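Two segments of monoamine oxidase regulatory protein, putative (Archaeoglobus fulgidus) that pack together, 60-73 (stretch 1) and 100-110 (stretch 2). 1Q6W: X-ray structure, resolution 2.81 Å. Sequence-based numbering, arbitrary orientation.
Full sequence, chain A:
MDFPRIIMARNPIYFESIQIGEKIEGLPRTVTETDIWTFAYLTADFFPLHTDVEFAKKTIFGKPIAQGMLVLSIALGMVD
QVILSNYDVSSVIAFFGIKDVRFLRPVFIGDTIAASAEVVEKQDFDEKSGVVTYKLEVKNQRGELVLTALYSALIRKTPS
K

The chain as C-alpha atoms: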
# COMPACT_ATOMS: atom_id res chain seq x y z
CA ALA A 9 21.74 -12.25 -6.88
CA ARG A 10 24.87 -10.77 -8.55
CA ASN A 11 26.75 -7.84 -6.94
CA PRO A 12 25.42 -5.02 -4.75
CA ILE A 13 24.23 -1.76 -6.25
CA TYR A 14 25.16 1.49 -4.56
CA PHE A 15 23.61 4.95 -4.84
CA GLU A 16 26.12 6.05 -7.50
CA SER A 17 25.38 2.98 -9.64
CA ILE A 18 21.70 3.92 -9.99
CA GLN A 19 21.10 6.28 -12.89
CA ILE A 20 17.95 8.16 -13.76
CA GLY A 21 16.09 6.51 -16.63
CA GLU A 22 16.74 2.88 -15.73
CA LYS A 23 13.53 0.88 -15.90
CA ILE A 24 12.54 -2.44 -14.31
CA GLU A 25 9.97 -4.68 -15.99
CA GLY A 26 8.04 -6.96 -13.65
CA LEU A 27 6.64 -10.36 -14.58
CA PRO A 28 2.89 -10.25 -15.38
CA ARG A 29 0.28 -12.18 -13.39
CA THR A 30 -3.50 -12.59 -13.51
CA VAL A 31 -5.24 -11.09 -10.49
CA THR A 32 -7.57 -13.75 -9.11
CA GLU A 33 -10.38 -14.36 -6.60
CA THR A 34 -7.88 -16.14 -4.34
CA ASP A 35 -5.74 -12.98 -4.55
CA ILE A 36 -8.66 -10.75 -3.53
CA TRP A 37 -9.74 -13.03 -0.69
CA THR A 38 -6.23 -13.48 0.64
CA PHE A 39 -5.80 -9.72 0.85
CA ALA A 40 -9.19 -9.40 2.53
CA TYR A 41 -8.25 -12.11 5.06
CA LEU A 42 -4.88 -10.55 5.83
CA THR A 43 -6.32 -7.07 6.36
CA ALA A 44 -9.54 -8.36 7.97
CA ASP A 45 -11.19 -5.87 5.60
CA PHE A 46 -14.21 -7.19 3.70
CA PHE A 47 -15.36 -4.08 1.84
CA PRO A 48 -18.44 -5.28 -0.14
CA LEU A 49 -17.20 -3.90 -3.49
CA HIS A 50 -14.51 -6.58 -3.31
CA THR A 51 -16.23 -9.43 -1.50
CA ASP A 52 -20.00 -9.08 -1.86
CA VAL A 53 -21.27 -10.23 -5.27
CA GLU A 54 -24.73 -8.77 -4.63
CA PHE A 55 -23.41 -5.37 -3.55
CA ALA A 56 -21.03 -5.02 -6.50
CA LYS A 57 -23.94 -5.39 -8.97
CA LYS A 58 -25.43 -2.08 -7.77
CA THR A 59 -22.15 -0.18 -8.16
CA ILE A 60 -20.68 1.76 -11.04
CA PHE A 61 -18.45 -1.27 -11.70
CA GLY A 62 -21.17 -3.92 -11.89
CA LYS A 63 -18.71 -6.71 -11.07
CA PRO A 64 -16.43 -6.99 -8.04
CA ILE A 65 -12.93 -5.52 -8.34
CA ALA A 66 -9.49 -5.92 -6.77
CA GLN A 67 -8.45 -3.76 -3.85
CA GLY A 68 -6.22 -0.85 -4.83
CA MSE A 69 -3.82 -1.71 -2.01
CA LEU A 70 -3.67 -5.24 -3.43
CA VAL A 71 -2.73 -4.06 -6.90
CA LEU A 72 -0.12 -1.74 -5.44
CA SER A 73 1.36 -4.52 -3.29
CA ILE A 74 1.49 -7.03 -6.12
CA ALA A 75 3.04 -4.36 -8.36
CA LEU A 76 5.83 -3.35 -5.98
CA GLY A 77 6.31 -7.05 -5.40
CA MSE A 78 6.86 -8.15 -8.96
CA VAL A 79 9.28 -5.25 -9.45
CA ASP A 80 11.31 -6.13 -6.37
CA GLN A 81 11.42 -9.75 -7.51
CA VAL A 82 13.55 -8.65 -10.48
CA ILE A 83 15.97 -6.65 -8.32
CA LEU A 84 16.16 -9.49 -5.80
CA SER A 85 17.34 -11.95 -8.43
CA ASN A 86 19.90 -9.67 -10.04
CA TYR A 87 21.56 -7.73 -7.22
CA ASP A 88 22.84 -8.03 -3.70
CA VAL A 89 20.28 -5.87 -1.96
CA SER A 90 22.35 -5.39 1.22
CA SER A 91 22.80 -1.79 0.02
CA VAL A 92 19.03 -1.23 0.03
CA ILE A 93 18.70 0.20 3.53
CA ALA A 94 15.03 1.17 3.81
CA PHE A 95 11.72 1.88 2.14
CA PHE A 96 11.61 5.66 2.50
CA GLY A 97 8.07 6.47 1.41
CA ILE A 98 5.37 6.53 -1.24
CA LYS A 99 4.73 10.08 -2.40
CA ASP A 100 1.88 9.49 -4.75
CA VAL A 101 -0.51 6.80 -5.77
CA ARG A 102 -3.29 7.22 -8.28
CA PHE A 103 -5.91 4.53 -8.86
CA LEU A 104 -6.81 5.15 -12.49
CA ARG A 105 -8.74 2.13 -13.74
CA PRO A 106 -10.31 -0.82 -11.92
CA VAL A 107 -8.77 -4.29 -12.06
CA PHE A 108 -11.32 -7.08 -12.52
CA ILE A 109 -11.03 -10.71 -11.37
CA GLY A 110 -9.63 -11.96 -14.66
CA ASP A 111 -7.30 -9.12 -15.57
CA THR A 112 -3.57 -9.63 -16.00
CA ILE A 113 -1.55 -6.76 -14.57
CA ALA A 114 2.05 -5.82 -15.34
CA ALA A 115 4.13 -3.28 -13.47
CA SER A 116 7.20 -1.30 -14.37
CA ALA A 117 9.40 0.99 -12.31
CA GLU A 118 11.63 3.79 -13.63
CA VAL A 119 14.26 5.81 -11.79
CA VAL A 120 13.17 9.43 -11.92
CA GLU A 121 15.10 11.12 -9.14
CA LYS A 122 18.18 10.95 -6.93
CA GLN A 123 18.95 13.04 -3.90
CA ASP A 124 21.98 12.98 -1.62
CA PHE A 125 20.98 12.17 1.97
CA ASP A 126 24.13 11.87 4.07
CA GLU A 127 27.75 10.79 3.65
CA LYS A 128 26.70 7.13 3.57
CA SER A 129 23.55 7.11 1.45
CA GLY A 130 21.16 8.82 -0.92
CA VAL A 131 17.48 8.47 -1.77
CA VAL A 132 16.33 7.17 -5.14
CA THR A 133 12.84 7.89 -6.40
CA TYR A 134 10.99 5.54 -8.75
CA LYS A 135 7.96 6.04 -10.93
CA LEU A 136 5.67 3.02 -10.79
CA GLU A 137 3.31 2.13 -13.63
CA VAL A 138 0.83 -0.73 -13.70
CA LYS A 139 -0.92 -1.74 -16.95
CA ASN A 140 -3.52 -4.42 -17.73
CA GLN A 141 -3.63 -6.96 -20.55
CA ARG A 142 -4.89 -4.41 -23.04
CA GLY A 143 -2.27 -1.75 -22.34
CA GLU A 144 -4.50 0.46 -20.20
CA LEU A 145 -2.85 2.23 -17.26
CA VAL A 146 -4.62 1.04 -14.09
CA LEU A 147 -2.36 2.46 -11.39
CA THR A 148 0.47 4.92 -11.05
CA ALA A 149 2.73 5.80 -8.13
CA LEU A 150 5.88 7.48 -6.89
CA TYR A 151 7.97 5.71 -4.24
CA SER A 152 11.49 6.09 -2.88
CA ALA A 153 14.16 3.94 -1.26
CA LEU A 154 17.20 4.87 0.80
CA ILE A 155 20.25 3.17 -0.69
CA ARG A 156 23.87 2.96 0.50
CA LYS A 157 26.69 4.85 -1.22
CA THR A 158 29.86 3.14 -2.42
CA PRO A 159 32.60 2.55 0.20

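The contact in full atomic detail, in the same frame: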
# COMPACT_ATOMS: atom_id res chain seq x y z
N ILE A 60 -21.06 1.28 -9.73
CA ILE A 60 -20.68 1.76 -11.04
C ILE A 60 -19.80 0.75 -11.79
O ILE A 60 -19.58 0.89 -12.99
CB ILE A 60 -19.95 3.13 -10.94
CG1 ILE A 60 -19.69 3.69 -12.34
CG2 ILE A 60 -18.64 2.97 -10.18
CD1 ILE A 60 -19.05 5.06 -12.35
N PHE A 61 -19.32 -0.27 -11.08
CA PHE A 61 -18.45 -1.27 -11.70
C PHE A 61 -19.21 -2.52 -12.15
O PHE A 61 -18.76 -3.25 -13.03
CB PHE A 61 -17.33 -1.66 -10.75
CG PHE A 61 -16.50 -0.51 -10.27
CD1 PHE A 61 -16.69 0.03 -9.01
CD2 PHE A 61 -15.50 0.03 -11.08
CE1 PHE A 61 -15.90 1.09 -8.54
CE2 PHE A 61 -14.70 1.09 -10.64
CZ PHE A 61 -14.91 1.63 -9.34
N GLY A 62 -20.36 -2.76 -11.52
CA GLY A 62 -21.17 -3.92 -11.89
C GLY A 62 -20.65 -5.26 -11.41
O GLY A 62 -21.44 -6.09 -10.97
N LYS A 63 -19.34 -5.47 -11.52
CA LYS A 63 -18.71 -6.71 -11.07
C LYS A 63 -17.82 -6.34 -9.89
O LYS A 63 -17.60 -5.16 -9.61
CB LYS A 63 -17.82 -7.32 -12.17
CG LYS A 63 -18.51 -7.69 -13.45
CD LYS A 63 -19.32 -8.99 -13.29
CE LYS A 63 -19.94 -9.43 -14.63
NZ LYS A 63 -20.71 -10.70 -14.52
N PRO A 64 -17.31 -7.34 -9.17
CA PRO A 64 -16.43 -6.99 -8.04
C PRO A 64 -15.06 -6.69 -8.60
O PRO A 64 -14.73 -7.17 -9.68
CB PRO A 64 -16.48 -8.25 -7.17
CG PRO A 64 -16.80 -9.33 -8.13
CD PRO A 64 -17.80 -8.72 -9.07
N ILE A 65 -14.27 -5.89 -7.89
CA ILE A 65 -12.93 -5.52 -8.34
C ILE A 65 -11.85 -5.70 -7.26
O ILE A 65 -12.14 -5.78 -6.06
CB ILE A 65 -12.88 -4.04 -8.82
CG1 ILE A 65 -13.16 -3.08 -7.65
CG2 ILE A 65 -13.88 -3.81 -9.91
CD1 ILE A 65 -12.97 -1.59 -8.02
N ALA A 66 -10.59 -5.75 -7.70
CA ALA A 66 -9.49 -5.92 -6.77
C ALA A 66 -9.29 -4.69 -5.91
O ALA A 66 -9.65 -3.60 -6.30
CB ALA A 66 -8.21 -6.23 -7.53
N GLN A 67 -8.71 -4.87 -4.73
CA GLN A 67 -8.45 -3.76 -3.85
C GLN A 67 -7.28 -2.98 -4.42
O GLN A 67 -6.33 -3.57 -4.92
CB GLN A 67 -8.12 -4.24 -2.44
CG GLN A 67 -9.18 -5.11 -1.82
CD GLN A 67 -8.96 -6.60 -2.09
OE1 GLN A 67 -8.55 -6.99 -3.19
NE2 GLN A 67 -9.26 -7.45 -1.08
N GLY A 68 -7.33 -1.65 -4.34
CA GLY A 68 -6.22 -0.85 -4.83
C GLY A 68 -4.94 -1.17 -4.10
O GLY A 68 -3.88 -1.23 -4.73
N MSE A 69 -5.01 -1.35 -2.78
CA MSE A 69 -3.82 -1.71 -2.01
C MSE A 69 -3.24 -3.05 -2.47
O MSE A 69 -2.03 -3.26 -2.40
CB MSE A 69 -4.14 -1.78 -0.52
CG MSE A 69 -4.22 -0.43 0.16
SE MSE A 69 -2.62 0.61 -0.07
CE MSE A 69 -1.45 -0.35 1.13
N LEU A 70 -4.12 -3.95 -2.95
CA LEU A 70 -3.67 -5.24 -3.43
C LEU A 70 -2.87 -5.06 -4.72
O LEU A 70 -1.77 -5.61 -4.87
CB LEU A 70 -4.86 -6.16 -3.69
CG LEU A 70 -4.50 -7.47 -4.41
CD1 LEU A 70 -3.54 -8.30 -3.55
CD2 LEU A 70 -5.76 -8.23 -4.73
N VAL A 71 -3.42 -4.29 -5.64
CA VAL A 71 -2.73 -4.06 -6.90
C VAL A 71 -1.38 -3.39 -6.67
O VAL A 71 -0.38 -3.71 -7.33
CB VAL A 71 -3.58 -3.18 -7.86
CG1 VAL A 71 -2.87 -3.06 -9.19
CG2 VAL A 71 -4.96 -3.81 -8.06
N LEU A 72 -1.35 -2.45 -5.74
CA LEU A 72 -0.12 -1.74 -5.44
C LEU A 72 0.91 -2.72 -4.86
O LEU A 72 2.06 -2.74 -5.28
CB LEU A 72 -0.40 -0.60 -4.45
CG LEU A 72 0.80 0.29 -4.08
CD1 LEU A 72 1.49 0.81 -5.34
CD2 LEU A 72 0.32 1.45 -3.19
N SER A 73 0.49 -3.54 -3.91
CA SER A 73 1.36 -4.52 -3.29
C SER A 73 1.90 -5.53 -4.30
O SER A 73 3.10 -5.82 -4.32
CB SER A 73 0.61 -5.27 -2.19
OG SER A 73 0.34 -4.42 -1.10
N ASP A 100 3.13 9.33 -4.05
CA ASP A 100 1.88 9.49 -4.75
C ASP A 100 1.38 8.20 -5.33
O ASP A 100 2.16 7.41 -5.86
CB ASP A 100 2.02 10.51 -5.87
CG ASP A 100 0.85 10.47 -6.83
OD1 ASP A 100 0.72 9.49 -7.59
OD2 ASP A 100 0.04 11.42 -6.81
N VAL A 101 0.08 8.00 -5.23
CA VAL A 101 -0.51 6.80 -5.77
C VAL A 101 -1.83 7.21 -6.34
O VAL A 101 -2.66 7.80 -5.64
CB VAL A 101 -0.74 5.72 -4.67
CG1 VAL A 101 -1.33 4.45 -5.30
CG2 VAL A 101 0.57 5.38 -3.99
N ARG A 102 -2.04 6.91 -7.62
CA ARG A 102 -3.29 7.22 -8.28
C ARG A 102 -3.94 5.94 -8.81
O ARG A 102 -3.34 5.19 -9.59
CB ARG A 102 -3.05 8.18 -9.43
CG ARG A 102 -2.77 9.60 -9.01
CD ARG A 102 -2.66 10.50 -10.22
NE ARG A 102 -2.63 11.91 -9.87
CZ ARG A 102 -2.66 12.90 -10.76
NH1 ARG A 102 -2.71 12.62 -12.05
NH2 ARG A 102 -2.64 14.16 -10.35
N PHE A 103 -5.17 5.69 -8.38
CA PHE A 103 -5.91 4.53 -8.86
C PHE A 103 -6.70 4.99 -10.08
O PHE A 103 -7.73 5.61 -9.97
CB PHE A 103 -6.81 4.02 -7.74
CG PHE A 103 -6.05 3.60 -6.50
CD1 PHE A 103 -6.16 4.33 -5.32
CD2 PHE A 103 -5.18 2.51 -6.54
CE1 PHE A 103 -5.42 3.99 -4.19
CE2 PHE A 103 -4.43 2.15 -5.42
CZ PHE A 103 -4.55 2.89 -4.24
N LEU A 104 -6.18 4.70 -11.26
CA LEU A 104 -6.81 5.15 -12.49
C LEU A 104 -7.96 4.33 -13.02
O LEU A 104 -9.04 4.87 -13.30
CB LEU A 104 -5.75 5.26 -13.58
CG LEU A 104 -4.52 6.07 -13.14
CD1 LEU A 104 -3.48 6.07 -14.25
CD2 LEU A 104 -4.94 7.50 -12.78
N ARG A 105 -7.73 3.03 -13.19
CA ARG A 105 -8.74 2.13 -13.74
C ARG A 105 -8.90 0.95 -12.80
O ARG A 105 -7.98 0.58 -12.08
CB ARG A 105 -8.28 1.65 -15.11
CG ARG A 105 -9.38 1.31 -16.07
CD ARG A 105 -9.45 2.36 -17.16
NE ARG A 105 -8.12 2.64 -17.69
CZ ARG A 105 -7.88 3.46 -18.71
NH1 ARG A 105 -8.89 4.07 -19.32
NH2 ARG A 105 -6.64 3.66 -19.12
N PRO A 106 -10.09 0.33 -12.80
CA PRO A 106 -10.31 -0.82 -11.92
C PRO A 106 -9.72 -2.09 -12.49
O PRO A 106 -9.61 -2.24 -13.69
CB PRO A 106 -11.83 -0.89 -11.83
CG PRO A 106 -12.24 -0.45 -13.19
CD PRO A 106 -11.33 0.73 -13.47
N VAL A 107 -9.32 -3.01 -11.62
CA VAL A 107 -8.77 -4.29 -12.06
C VAL A 107 -9.82 -5.35 -11.71
O VAL A 107 -10.19 -5.54 -10.55
CB VAL A 107 -7.46 -4.61 -11.31
CG1 VAL A 107 -6.99 -6.01 -11.68
CG2 VAL A 107 -6.39 -3.59 -11.67
N PHE A 108 -10.31 -6.05 -12.73
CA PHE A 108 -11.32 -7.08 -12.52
C PHE A 108 -10.71 -8.47 -12.27
O PHE A 108 -9.55 -8.72 -12.61
CB PHE A 108 -12.26 -7.12 -13.73
CG PHE A 108 -13.13 -5.91 -13.83
CD1 PHE A 108 -14.20 -5.73 -12.95
CD2 PHE A 108 -12.85 -4.91 -14.75
CE1 PHE A 108 -14.97 -4.57 -12.99
CE2 PHE A 108 -13.61 -3.74 -14.80
CZ PHE A 108 -14.67 -3.57 -13.92
N ILE A 109 -11.50 -9.37 -11.71
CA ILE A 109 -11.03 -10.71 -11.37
C ILE A 109 -10.27 -11.52 -12.42
O ILE A 109 -9.54 -12.45 -12.08
CB ILE A 109 -12.20 -11.54 -10.80
CG1 ILE A 109 -12.47 -11.06 -9.37
CG2 ILE A 109 -11.90 -13.02 -10.83
CD1 ILE A 109 -13.64 -11.75 -8.68
N GLY A 110 -10.40 -11.17 -13.69
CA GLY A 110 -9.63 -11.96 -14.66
C GLY A 110 -8.53 -11.20 -15.37
O GLY A 110 -7.90 -11.70 -16.30

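Stretch 1 (60-73), a loop running into a helix that begins at G68, packs against stretch 2 (100-110), a strand that ends at F103 and gives way to a loop; together they bury 581 Å². The contact is almost wholly apolar, and a single hydrogen bond pins it: A66 N donates to V107 O at 2.9 Å, nearly straight at 176°. Beside this bond A66 points its CB toward stretch 2, 4.2 Å from V107 CB. Here the backbones come close, with I65 CA 4.7 Å from F108 CA.

Around this pin the loops interlock. The CA-to-CB bond of F108 points away from stretch 1, but with chi1 near -69° (m) its ring swings back, so that I65 CG2 lies 3.4 Å from F108 CE1 and K63 CB 4.0 Å from F108 CD1. P64 O meets the edge of the same ring, 3.6 Å from F108 CD1. K63 lends only the base of its side chain; its charged end leads away from the contact. P106, compact and rigid, is touched by two side chains: its CB is 3.7 Å from F61 CE2 and 4.0 Å from I65 CD1. Beyond F108, the extended I109 side chain reaches P64: I109 CD1 lies 4.0 Å from P64 CG.

At the start of the helix, the bump is F103 and the hollow is G68. The ring lies where a side chain would otherwise stand: an ideal CB on G68 would be 2.7 Å from F103 CE2, a clash. Glycine's bareness lets that CE2 settle 3.5 Å from G68 O, an oxygen that also accepts the helical bond from L72 N (3.0 Å).

Along the helix, V71 CG2 meets V107 CG2 at 3.9 Å and L72 CD2 reaches V101 CG2 at 4.0 Å; these four residues, all branched and aliphatic, are buried, as is A66.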